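Local structure of LPS-assembly lipoprotein (Caulobacter crescentus, 4KWY) at residues E19-G22 with G23-R27; Q29-A33 with L34-Q38; L78-A81 with K82-A85; A106-A109 with A110-D113; A119-A122 with A123-Q127. The protein is probably an LptE-family lipoprotein that takes part in assembling lipopolysaccharide at the outer membrane. All blocks are in the same frame, centred on the assembly; numbering follows the deposited sequence.

Interaction 1: residues E19-G22 with G23-R27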
loop_
_atom_site.group_PDB
_atom_site.type_symbol
_atom_site.label_atom_id
_atom_site.label_comp_id
_atom_site.label_asym_id
_atom_site.label_seq_id
_atom_site.Cartn_x
_atom_site.Cartn_y
_atom_site.Cartn_z
ATOM N N GLU A 19 7.337 -8.690 -7.466
ATOM C CA GLU A 19 6.300 -9.089 -8.418
ATOM C C GLU A 19 4.995 -9.494 -7.708
ATOM O O GLU A 19 5.018 -10.361 -6.823
ATOM C CB GLU A 19 6.803 -10.270 -9.261
ATOM C CG GLU A 19 7.662 -9.877 -10.450
ATOM C CD GLU A 19 7.772 -10.949 -11.524
ATOM O OE1 GLU A 19 6.730 -11.533 -11.903
ATOM O OE2 GLU A 19 8.906 -11.184 -12.005
ATOM N N GLY A 20 3.893 -8.849 -8.079
ATOM C CA GLY A 20 2.591 -9.136 -7.500
ATOM C C GLY A 20 1.589 -8.032 -7.730
ATOM O O GLY A 20 1.976 -6.866 -7.781
ATOM N N ARG A 21 0.281 -8.383 -7.843
ATOM C CA ARG A 21 -0.763 -7.373 -8.068
ATOM C C ARG A 21 -0.867 -6.402 -6.873
ATOM O O ARG A 21 -0.874 -5.192 -7.096
ATOM C CB ARG A 21 -2.139 -7.975 -8.408
ATOM C CG ARG A 21 -3.124 -6.866 -8.790
ATOM C CD ARG A 21 -4.228 -7.273 -9.727
ATOM N NE ARG A 21 -5.441 -6.507 -9.447
ATOM C CZ ARG A 21 -5.750 -5.351 -10.023
ATOM N NH1 ARG A 21 -4.954 -4.827 -10.950
ATOM N NH2 ARG A 21 -6.854 -4.703 -9.669
ATOM N N GLY A 22 -0.879 -6.940 -5.649
ATOM C CA GLY A 22 -0.928 -6.169 -4.409
ATOM C C GLY A 22 0.204 -5.178 -4.240
ATOM O O GLY A 22 -0.043 -3.998 -3.981
ATOM N N GLY A 23 1.445 -5.639 -4.430
ATOM C CA GLY A 23 2.618 -4.775 -4.346
ATOM C C GLY A 23 2.630 -3.751 -5.458
ATOM O O GLY A 23 3.048 -2.610 -5.243
ATOM N N TYR A 24 2.139 -4.144 -6.662
ATOM C CA TYR A 24 2.033 -3.221 -7.790
ATOM C C TYR A 24 1.033 -2.119 -7.459
ATOM O O TYR A 24 1.368 -0.952 -7.594
ATOM C CB TYR A 24 1.642 -3.957 -9.091
ATOM C CG TYR A 24 1.387 -3.041 -10.276
ATOM C CD1 TYR A 24 2.445 -2.521 -11.025
ATOM C CD2 TYR A 24 0.089 -2.705 -10.657
ATOM C CE1 TYR A 24 2.215 -1.675 -12.116
ATOM C CE2 TYR A 24 -0.154 -1.855 -11.739
ATOM C CZ TYR A 24 0.911 -1.350 -12.473
ATOM O OH TYR A 24 0.656 -0.523 -13.546
ATOM N N LEU A 25 -0.180 -2.484 -7.012
ATOM C CA LEU A 25 -1.234 -1.532 -6.650
ATOM C C LEU A 25 -0.819 -0.661 -5.458
ATOM O O LEU A 25 -1.001 0.553 -5.509
ATOM C CB LEU A 25 -2.567 -2.240 -6.349
ATOM C CG LEU A 25 -3.336 -2.890 -7.523
ATOM C CD1 LEU A 25 -4.588 -3.589 -7.020
ATOM C CD2 LEU A 25 -3.743 -1.865 -8.593
ATOM N N LEU A 26 -0.248 -1.269 -4.402
ATOM C CA LEU A 26 0.184 -0.526 -3.218
ATOM C C LEU A 26 1.300 0.436 -3.566
ATOM O O LEU A 26 1.244 1.573 -3.130
ATOM C CB LEU A 26 0.594 -1.460 -2.048
ATOM C CG LEU A 26 1.003 -0.776 -0.720
ATOM C CD1 LEU A 26 -0.014 0.236 -0.265
ATOM C CD2 LEU A 26 1.225 -1.754 0.345
ATOM N N ARG A 27 2.294 0.003 -4.356
ATOM C CA ARG A 27 3.430 0.844 -4.778
ATOM C C ARG A 27 2.931 2.065 -5.566
ATOM O O ARG A 27 3.350 3.189 -5.280
ATOM C CB ARG A 27 4.419 0.023 -5.624
ATOM C CG ARG A 27 5.775 0.700 -5.869
ATOM C CD ARG A 27 6.476 0.270 -7.163
ATOM N NE ARG A 27 6.495 -1.183 -7.388
ATOM C CZ ARG A 27 5.856 -1.810 -8.382
ATOM N NH1 ARG A 27 5.142 -1.119 -9.266
ATOM N NH2 ARG A 27 5.916 -3.133 -8.488
#
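R21 and L25 meet one helical turn apart at the start of helix 21-34, where their side chains slant across each other. The leucine methyl CD1 sits over the centre of one face of the R21 guanidinium, 3.7 Å from R21 CZ. The arginine reaches this place because its CG is anti to the backbone N (chi1 -173°) and the chain bends at chi3. The aliphatic part joins in, with R21 CG 4.0 Å from L25 CD1. In the backbone of the same turn, L25 N donates to R21 O at 2.8 Å, nearly straight (N-H...O angle 168°). G20 takes the N-cap position, and its O receives Y24 N at 2.9 Å. L26 N closes the next turn on G22 O. The E52 carboxylate accepts G22 N and G23 N, two amides of the first turn. R21 NE is hydrogen-bonded to Q115 OE1 of helix 104-135, and NH2 forms a long, weak ion pair with E116. With an alanine here, Q115 would probably lose this donor and L25 CD1 the flat group lying against it. One guanidinium thus serves an apolar contact through its face and polar ones through its N-H groups.

Interaction 2: residues Q29-A33 with L34-Q38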
loop_
_atom_site.group_PDB
_atom_site.type_symbol
_atom_site.label_atom_id
_atom_site.label_comp_id
_atom_site.label_asym_id
_atom_site.label_seq_id
_atom_site.Cartn_x
_atom_site.Cartn_y
_atom_site.Cartn_z
ATOM N N GLN A 29 -0.099 3.374 -5.468
ATOM C CA GLN A 29 -0.827 4.213 -4.521
ATOM C C GLN A 29 0.105 5.012 -3.637
ATOM O O GLN A 29 -0.198 6.161 -3.344
ATOM C CB GLN A 29 -1.768 3.362 -3.648
ATOM C CG GLN A 29 -3.115 3.022 -4.298
ATOM C CD GLN A 29 -3.846 4.248 -4.772
ATOM O OE1 GLN A 29 -4.083 5.190 -4.016
ATOM N NE2 GLN A 29 -4.103 4.314 -6.061
ATOM N N LEU A 30 1.206 4.401 -3.179
ATOM C CA LEU A 30 2.192 5.056 -2.326
ATOM C C LEU A 30 3.001 6.088 -3.131
ATOM O O LEU A 30 3.244 7.162 -2.608
ATOM C CB LEU A 30 3.123 4.030 -1.658
ATOM C CG LEU A 30 2.615 3.385 -0.376
ATOM C CD1 LEU A 30 3.406 2.172 -0.044
ATOM C CD2 LEU A 30 2.702 4.336 0.800
ATOM N N ASP A 31 3.367 5.799 -4.407
ATOM C CA ASP A 31 4.092 6.767 -5.263
ATOM C C ASP A 31 3.252 8.033 -5.448
ATOM O O ASP A 31 3.805 9.127 -5.520
ATOM C CB ASP A 31 4.479 6.167 -6.635
ATOM C CG ASP A 31 5.707 5.261 -6.632
ATOM O OD1 ASP A 31 6.538 5.382 -5.696
ATOM O OD2 ASP A 31 5.859 4.457 -7.591
ATOM N N ASP A 32 1.917 7.875 -5.460
ATOM C CA ASP A 32 0.937 8.958 -5.555
ATOM C C ASP A 32 0.825 9.725 -4.229
ATOM O O ASP A 32 0.990 10.945 -4.218
ATOM C CB ASP A 32 -0.433 8.384 -5.953
ATOM C CG ASP A 32 -0.740 8.390 -7.439
ATOM O OD1 ASP A 32 0.213 8.255 -8.250
ATOM O OD2 ASP A 32 -1.937 8.478 -7.794
ATOM N N ALA A 33 0.549 9.008 -3.126
ATOM C CA ALA A 33 0.421 9.551 -1.773
ATOM C C ALA A 33 1.736 10.218 -1.279
ATOM O O ALA A 33 1.686 11.277 -0.653
ATOM C CB ALA A 33 -0.004 8.445 -0.815
ATOM N N LEU A 34 2.896 9.612 -1.577
ATOM C CA LEU A 34 4.208 10.133 -1.182
ATOM C C LEU A 34 4.712 11.223 -2.143
ATOM O O LEU A 34 5.576 12.002 -1.747
ATOM C CB LEU A 34 5.262 9.004 -1.073
ATOM C CG LEU A 34 5.019 7.890 -0.026
ATOM C CD1 LEU A 34 6.036 6.779 -0.162
ATOM C CD2 LEU A 34 5.009 8.424 1.389
ATOM N N ALA A 35 4.161 11.296 -3.383
ATOM C CA ALA A 35 4.532 12.252 -4.453
ATOM C C ALA A 35 5.981 12.031 -4.957
ATOM O O ALA A 35 6.633 12.973 -5.438
ATOM C CB ALA A 35 4.335 13.699 -3.999
ATOM N N HIS A 36 6.461 10.769 -4.887
ATOM C CA HIS A 36 7.786 10.421 -5.368
ATOM C C HIS A 36 7.754 10.300 -6.893
ATOM O O HIS A 36 7.113 9.399 -7.440
ATOM C CB HIS A 36 8.355 9.143 -4.710
ATOM C CG HIS A 36 9.720 8.769 -5.240
ATOM N ND1 HIS A 36 10.847 9.520 -4.932
ATOM C CD2 HIS A 36 10.080 7.782 -6.095
ATOM C CE1 HIS A 36 11.850 8.955 -5.586
ATOM N NE2 HIS A 36 11.439 7.911 -6.305
ATOM N N ARG A 37 8.429 11.236 -7.570
ATOM C CA ARG A 37 8.523 11.251 -9.025
ATOM C C ARG A 37 9.609 10.248 -9.438
ATOM O O ARG A 37 10.684 10.233 -8.833
ATOM C CB ARG A 37 8.814 12.682 -9.522
ATOM C CG ARG A 37 8.576 12.889 -11.019
ATOM C CD ARG A 37 9.105 14.225 -11.540
ATOM N NE ARG A 37 10.490 14.489 -11.134
ATOM C CZ ARG A 37 11.564 13.997 -11.742
ATOM N NH1 ARG A 37 11.433 13.206 -12.801
ATOM N NH2 ARG A 37 12.777 14.286 -11.292
ATOM N N GLN A 38 9.307 9.361 -10.407
ATOM C CA GLN A 38 10.267 8.342 -10.858
ATOM C C GLN A 38 11.477 9.012 -11.537
ATOM O O GLN A 38 11.318 9.960 -12.315
ATOM C CB GLN A 38 9.609 7.283 -11.760
ATOM C CG GLN A 38 8.635 6.372 -10.984
ATOM C CD GLN A 38 8.011 5.289 -11.830
ATOM O OE1 GLN A 38 7.493 5.532 -12.930
ATOM N NE2 GLN A 38 7.992 4.074 -11.298
#
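The H36 imidazole has the carboxylate of D31 at its edge, with OD1 near the ring plane. The nearest side-chain approach is D31 OD1 to H36 CB, at 4.3 Å. The charged end of D31 and H36 NE2 are not in contact. The ring's strongest polar partner lies elsewhere: H36 ND1 is hydrogen-bonded to the backbone O of S11. The ring therefore ties the chain after the helix to the chain before strand 13-17. H36 CG is anti to the backbone N (chi1 179°), which leaves the ring edge beside D31 OD1 and ND1 at S11 O. The other oxygen of D31, OD2, comes only to 4.3 Å from Q38 NE2.

This is the C-terminal end of helix 21-34, in the crossover between the parallel strands 13-17 and 44-50. L34 N still makes a normal helical bond to L30 O, at 2.7 Å. A35 then leaves helical geometry with a positive phi of 65°. The bonds that follow are weak: H36 N to D31 O at 3.2 Å, and A35 N to D32 O at 3.3 Å. L30 and L34 lie one turn apart, with L30 CD2 4.2 Å from L34 CD1. Both leucines touch T15 of strand 13-17. L30 also packs on L46 and L48 of strand 44-50, and on A123 and I126 of helix 104-135.

Interaction 3: residues L78-A81 with K82-A85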
loop_
_atom_site.group_PDB
_atom_site.type_symbol
_atom_site.label_atom_id
_atom_site.label_comp_id
_atom_site.label_asym_id
_atom_site.label_seq_id
_atom_site.Cartn_x
_atom_site.Cartn_y
_atom_site.Cartn_z
ATOM N N LEU A 78 11.568 0.377 6.124
ATOM C CA LEU A 78 12.082 1.624 5.560
ATOM C C LEU A 78 13.583 1.619 5.732
ATOM O O LEU A 78 14.071 1.477 6.856
ATOM C CB LEU A 78 11.432 2.865 6.206
ATOM C CG LEU A 78 11.768 4.221 5.539
ATOM C CD1 LEU A 78 11.017 4.391 4.201
ATOM C CD2 LEU A 78 11.438 5.361 6.447
ATOM N N LEU A 79 14.322 1.683 4.623
ATOM C CA LEU A 79 15.777 1.655 4.737
ATOM C C LEU A 79 16.415 2.969 4.356
ATOM O O LEU A 79 15.862 3.741 3.566
ATOM C CB LEU A 79 16.421 0.543 3.873
ATOM C CG LEU A 79 15.766 -0.821 3.786
ATOM C CD1 LEU A 79 16.544 -1.689 2.889
ATOM C CD2 LEU A 79 15.627 -1.480 5.151
ATOM N N ASP A 80 17.613 3.187 4.873
ATOM C CA ASP A 80 18.450 4.284 4.424
ATOM C C ASP A 80 18.974 3.827 3.042
ATOM O O ASP A 80 19.602 2.761 2.951
ATOM C CB ASP A 80 19.575 4.572 5.432
ATOM C CG ASP A 80 20.394 5.820 5.129
ATOM O OD1 ASP A 80 20.901 5.942 3.990
ATOM O OD2 ASP A 80 20.565 6.653 6.043
ATOM N N ALA A 81 18.679 4.596 1.969
ATOM C CA ALA A 81 19.054 4.258 0.591
ATOM C C ALA A 81 20.553 4.222 0.367
ATOM O O ALA A 81 20.993 3.670 -0.642
ATOM C CB ALA A 81 18.418 5.231 -0.384
ATOM N N LYS A 82 21.340 4.772 1.301
ATOM C CA LYS A 82 22.803 4.835 1.168
ATOM C C LYS A 82 23.494 3.652 1.831
ATOM O O LYS A 82 24.495 3.207 1.313
ATOM C CB LYS A 82 23.364 6.138 1.758
ATOM C CG LYS A 82 23.285 7.365 0.854
ATOM C CD LYS A 82 24.353 8.465 1.245
ATOM C CE LYS A 82 25.864 8.086 1.133
ATOM N NZ LYS A 82 26.806 9.250 0.877
ATOM N N ASN A 83 23.001 3.141 2.970
ATOM C CA ASN A 83 23.738 2.044 3.611
ATOM C C ASN A 83 22.897 0.816 3.898
ATOM O O ASN A 83 23.421 -0.152 4.438
ATOM C CB ASN A 83 24.387 2.517 4.902
ATOM C CG ASN A 83 23.439 3.171 5.883
ATOM O OD1 ASN A 83 22.222 2.917 5.913
ATOM N ND2 ASN A 83 24.001 4.036 6.706
ATOM N N GLY A 84 21.625 0.864 3.543
ATOM C CA GLY A 84 20.687 -0.252 3.700
ATOM C C GLY A 84 20.272 -0.545 5.123
ATOM O O GLY A 84 19.718 -1.610 5.406
ATOM N N ALA A 85 20.554 0.386 6.048
ATOM C CA ALA A 85 20.144 0.188 7.432
ATOM C C ALA A 85 18.646 0.418 7.530
ATOM O O ALA A 85 18.121 1.367 6.936
ATOM C CB ALA A 85 20.908 1.126 8.366
#
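A tight beta-hairpin turn joins strand 67-80 to strand 86-99, and D80 meets K82, N83, G84 and A85 across it. D80 N donates to A85 O at 2.8 Å, with the donor in the carbonyl plane. D80 O receives G84 N, also at 2.8 Å, and takes a weak i+3 bond from N83 N. The D80 side chain points toward the loop that follows. Its CG is anti to the backbone N (chi1 -173°), and OD1 uses its anti lone pair to accept K82 N at 3.0 Å. The same oxygen lies 3.3 Å from K82 CB, and the two side chains run side by side, pointing the same way. The ammonium end of K82 leads away from the turn.

N83 crosses D80 at a slant, its amide plane 46° from the carboxylate. N83 OD1 lies 3.2 Å from D80 CB and accepts A85 N at 3.0 Å, forming an Asx turn. G84 has a positive phi of 72°, a value that suits glycine. L79 adds a CA-H...O contact to A85 O. Before the turn, L78 is bonded by its backbone to V87 and H88. Helical values from A81 to N83, the positive phi at G84 and the bond from G84 N to D80 O mark a four-residue alpha-turn loop of a beta-hairpin, at the surface about 20 Å from the centre of the chain.

Interaction 4: residues A106-A109 with A110-D113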
loop_
_atom_site.group_PDB
_atom_site.type_symbol
_atom_site.label_atom_id
_atom_site.label_comp_id
_atom_site.label_asym_id
_atom_site.label_seq_id
_atom_site.Cartn_x
_atom_site.Cartn_y
_atom_site.Cartn_z
ATOM N N ALA A 106 -18.639 -7.539 -14.689
ATOM C CA ALA A 106 -19.039 -6.760 -13.536
ATOM C C ALA A 106 -18.421 -7.345 -12.287
ATOM O O ALA A 106 -17.974 -6.584 -11.437
ATOM C CB ALA A 106 -20.562 -6.732 -13.438
ATOM N N ALA A 107 -18.332 -8.686 -12.205
ATOM C CA ALA A 107 -17.730 -9.411 -11.082
ATOM C C ALA A 107 -16.236 -9.110 -10.946
ATOM O O ALA A 107 -15.736 -8.981 -9.830
ATOM C CB ALA A 107 -17.937 -10.903 -11.253
ATOM N N ILE A 108 -15.534 -9.002 -12.086
ATOM C CA ILE A 108 -14.106 -8.683 -12.152
ATOM C C ILE A 108 -13.903 -7.201 -11.815
ATOM O O ILE A 108 -12.983 -6.875 -11.069
ATOM C CB ILE A 108 -13.522 -9.061 -13.551
ATOM C CG1 ILE A 108 -13.487 -10.607 -13.771
ATOM C CG2 ILE A 108 -12.160 -8.376 -13.845
ATOM C CD1 ILE A 108 -12.696 -11.508 -12.650
ATOM N N ALA A 109 -14.752 -6.315 -12.367
ATOM C CA ALA A 109 -14.698 -4.872 -12.122
ATOM C C ALA A 109 -14.841 -4.557 -10.609
ATOM O O ALA A 109 -14.073 -3.753 -10.081
ATOM C CB ALA A 109 -15.791 -4.174 -12.916
ATOM N N ALA A 110 -15.760 -5.261 -9.921
ATOM C CA ALA A 110 -16.028 -5.141 -8.487
ATOM C C ALA A 110 -14.822 -5.596 -7.654
ATOM O O ALA A 110 -14.445 -4.915 -6.685
ATOM C CB ALA A 110 -17.278 -5.949 -8.118
ATOM N N GLN A 111 -14.192 -6.714 -8.064
ATOM C CA GLN A 111 -13.029 -7.284 -7.396
ATOM C C GLN A 111 -11.816 -6.354 -7.550
ATOM O O GLN A 111 -11.140 -6.044 -6.557
ATOM C CB GLN A 111 -12.715 -8.704 -7.918
ATOM C CG GLN A 111 -11.580 -9.384 -7.102
ATOM C CD GLN A 111 -11.182 -10.772 -7.545
ATOM O OE1 GLN A 111 -11.086 -11.081 -8.745
ATOM N NE2 GLN A 111 -10.853 -11.609 -6.568
ATOM N N GLN A 112 -11.561 -5.888 -8.774
ATOM C CA GLN A 112 -10.441 -4.977 -9.038
ATOM C C GLN A 112 -10.610 -3.654 -8.300
ATOM O O GLN A 112 -9.615 -3.115 -7.834
ATOM C CB GLN A 112 -10.260 -4.740 -10.542
ATOM C CG GLN A 112 -9.681 -5.966 -11.237
ATOM C CD GLN A 112 -9.390 -5.716 -12.682
ATOM O OE1 GLN A 112 -10.193 -5.123 -13.415
ATOM N NE2 GLN A 112 -8.219 -6.164 -13.122
ATOM N N ASP A 113 -11.854 -3.150 -8.177
ATOM C CA ASP A 113 -12.161 -1.920 -7.447
ATOM C C ASP A 113 -11.896 -2.148 -5.942
ATOM O O ASP A 113 -11.290 -1.283 -5.312
ATOM C CB ASP A 113 -13.593 -1.435 -7.717
ATOM C CG ASP A 113 -14.008 -0.260 -6.855
ATOM O OD1 ASP A 113 -13.570 0.869 -7.140
ATOM O OD2 ASP A 113 -14.716 -0.479 -5.877
#
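I108 O accepts Q112 N at 2.9 Å, in a run of four i to i+4 bonds that carries the backbone through these two turns of alpha-helix. The segment belongs to the first part of the long helix 104-135. The bonds differ in quality: Q112 N points at I108 O with an N-H...O angle of 169°, while Q111 N sits above the carbonyl plane of A107, 3.3 Å from its O. Four of the eight residues are alanines. The main side-chain meeting is between I108 and Q112, which slant across each other. The methyl I108 CG2 lies 3.8 Å from Q112 OE1 and 4.0 Å from Q112 CD. Q112 CG is anti to its own carbonyl carbon (chi1 -72°), which brings it back over I108 O, at 3.4 Å. Replacing Q112 with a glycine would probably leave the CG2 side of I108 without this cover and R21 of helix 21-34 without one of its packing neighbours. A110 and Q111 face Y98 of strand 86-99, so this side of the helix rests on the sheet. D113 holds R117 in a salt bridge through OD2, one turn further on. D113 CB lies 3.3 Å from A109 O.

Interaction 5: residues A119-A122 with A123-Q127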
loop_
_atom_site.group_PDB
_atom_site.type_symbol
_atom_site.label_atom_id
_atom_site.label_comp_id
_atom_site.label_asym_id
_atom_site.label_seq_id
_atom_site.Cartn_x
_atom_site.Cartn_y
_atom_site.Cartn_z
ATOM N N ALA A 119 -5.621 -1.220 -1.421
ATOM C CA ALA A 119 -4.298 -0.625 -1.668
ATOM C C ALA A 119 -4.260 0.877 -1.308
ATOM O O ALA A 119 -3.253 1.339 -0.775
ATOM C CB ALA A 119 -3.876 -0.829 -3.116
ATOM N N ALA A 120 -5.343 1.628 -1.610
ATOM C CA ALA A 120 -5.480 3.061 -1.321
ATOM C C ALA A 120 -5.504 3.304 0.187
ATOM O O ALA A 120 -4.763 4.153 0.653
ATOM C CB ALA A 120 -6.734 3.613 -1.982
ATOM N N GLU A 121 -6.272 2.511 0.945
ATOM C CA GLU A 121 -6.337 2.611 2.417
ATOM C C GLU A 121 -5.031 2.160 3.071
ATOM O O GLU A 121 -4.616 2.794 4.036
ATOM C CB GLU A 121 -7.525 1.819 2.997
ATOM C CG GLU A 121 -7.758 1.969 4.510
ATOM C CD GLU A 121 -7.798 3.342 5.175
ATOM O OE1 GLU A 121 -8.068 4.355 4.487
ATOM O OE2 GLU A 121 -7.596 3.392 6.412
ATOM N N ALA A 122 -4.387 1.081 2.564
ATOM C CA ALA A 122 -3.081 0.630 3.057
ATOM C C ALA A 122 -2.045 1.719 2.850
ATOM O O ALA A 122 -1.312 2.019 3.789
ATOM C CB ALA A 122 -2.653 -0.650 2.367
ATOM N N ALA A 123 -2.046 2.374 1.649
ATOM C CA ALA A 123 -1.141 3.473 1.278
ATOM C C ALA A 123 -1.318 4.648 2.200
ATOM O O ALA A 123 -0.329 5.184 2.675
ATOM C CB ALA A 123 -1.381 3.899 -0.152
ATOM N N ARG A 124 -2.574 5.007 2.496
ATOM C CA ARG A 124 -2.959 6.093 3.382
ATOM C C ARG A 124 -2.452 5.842 4.815
ATOM O O ARG A 124 -1.895 6.751 5.411
ATOM C CB ARG A 124 -4.491 6.247 3.353
ATOM C CG ARG A 124 -5.032 7.439 4.110
ATOM C CD ARG A 124 -6.542 7.391 4.138
ATOM N NE ARG A 124 -7.131 8.472 4.938
ATOM C CZ ARG A 124 -8.076 9.297 4.493
ATOM N NH1 ARG A 124 -8.529 9.189 3.250
ATOM N NH2 ARG A 124 -8.590 10.220 5.294
ATOM N N LYS A 125 -2.620 4.618 5.345
ATOM C CA LYS A 125 -2.166 4.210 6.691
ATOM C C LYS A 125 -0.624 4.252 6.827
ATOM O O LYS A 125 -0.125 4.718 7.840
ATOM C CB LYS A 125 -2.681 2.799 7.016
ATOM C CG LYS A 125 -4.114 2.768 7.486
ATOM C CD LYS A 125 -4.603 1.359 7.602
ATOM C CE LYS A 125 -4.955 1.001 9.020
ATOM N NZ LYS A 125 -5.615 -0.333 9.100
ATOM N N ILE A 126 0.109 3.755 5.819
ATOM C CA ILE A 126 1.570 3.754 5.778
ATOM C C ILE A 126 2.117 5.226 5.666
ATOM O O ILE A 126 3.059 5.582 6.383
ATOM C CB ILE A 126 2.069 2.852 4.609
ATOM C CG1 ILE A 126 1.707 1.379 4.855
ATOM C CG2 ILE A 126 3.602 3.025 4.378
ATOM C CD1 ILE A 126 1.958 0.468 3.632
ATOM N N GLN A 127 1.501 6.062 4.771
ATOM C CA GLN A 127 1.874 7.456 4.492
ATOM C C GLN A 127 1.762 8.281 5.732
ATOM O O GLN A 127 2.615 9.118 5.949
ATOM C CB GLN A 127 0.998 8.058 3.377
ATOM C CG GLN A 127 1.438 9.440 2.876
ATOM C CD GLN A 127 0.425 10.513 3.195
ATOM O OE1 GLN A 127 -0.647 10.596 2.586
ATOM N NE2 GLN A 127 0.746 11.365 4.154
#
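E121 meets both R124 and K125 on the middle part of helix 104-135, an alpha-helix that packs across the sheet. The E121 chain starts with CG anti to the backbone N (chi1 -174°) and then bends at chi2 (49°), which brings the carboxylate forward to the next turn. Its two oxygens go to different neighbours. E121 OE1 lies 3.4 Å from R124 CD, and OE2 lies 3.7 Å from K125 CG. Both contacts are to aliphatic carbons rather than to charged ends. E121 OE1 is 4.2 Å from R124 NE, well out of the guanidinium plane, and no N-H points at it. The opposite charges may still attract weakly. R124 is extended, and its guanidinium passes the carboxylate and leads away. K125 has CG anti to its carbonyl carbon, which lays CG and CD along E121 OE2 before the bend at chi3 turns NZ to D93 O of strand 86-99, in a weak bond.

The buried side carries A119, A122, A123 and I126. A119 packs on L25 and A122 on L26 of helix 21-34, and A123 packs on Q29. I126 reaches T92 and W76 of the sheet. Its CG1 lies close over the carbonyl of the previous turn, at 3.3 Å from A122 O. That same oxygen, A122 O, accepts I126 N at 3.0 Å.

The five contacts come in series along the chain. Interactions 1 and 2 lie at the start and the end of helix 21-34, which joins the parallel strands 13-17 and 44-50. Their centres are about 14 Å apart. Interactions 4 and 5 share helix 104-135. The centres of interactions 4 and 5 are about 20 Å apart. Interaction 5 touches both 1 and 2, and R21 of interaction 1 touches Q112 of interaction 4. These helix-helix contacts join early and late parts of the chain into one domain on a mixed sheet. Interaction 3 is the hairpin loop between two strands of that sheet. Interactions 3 and 4 have centres about 38 Å apart, on opposite sides of the chain's centre.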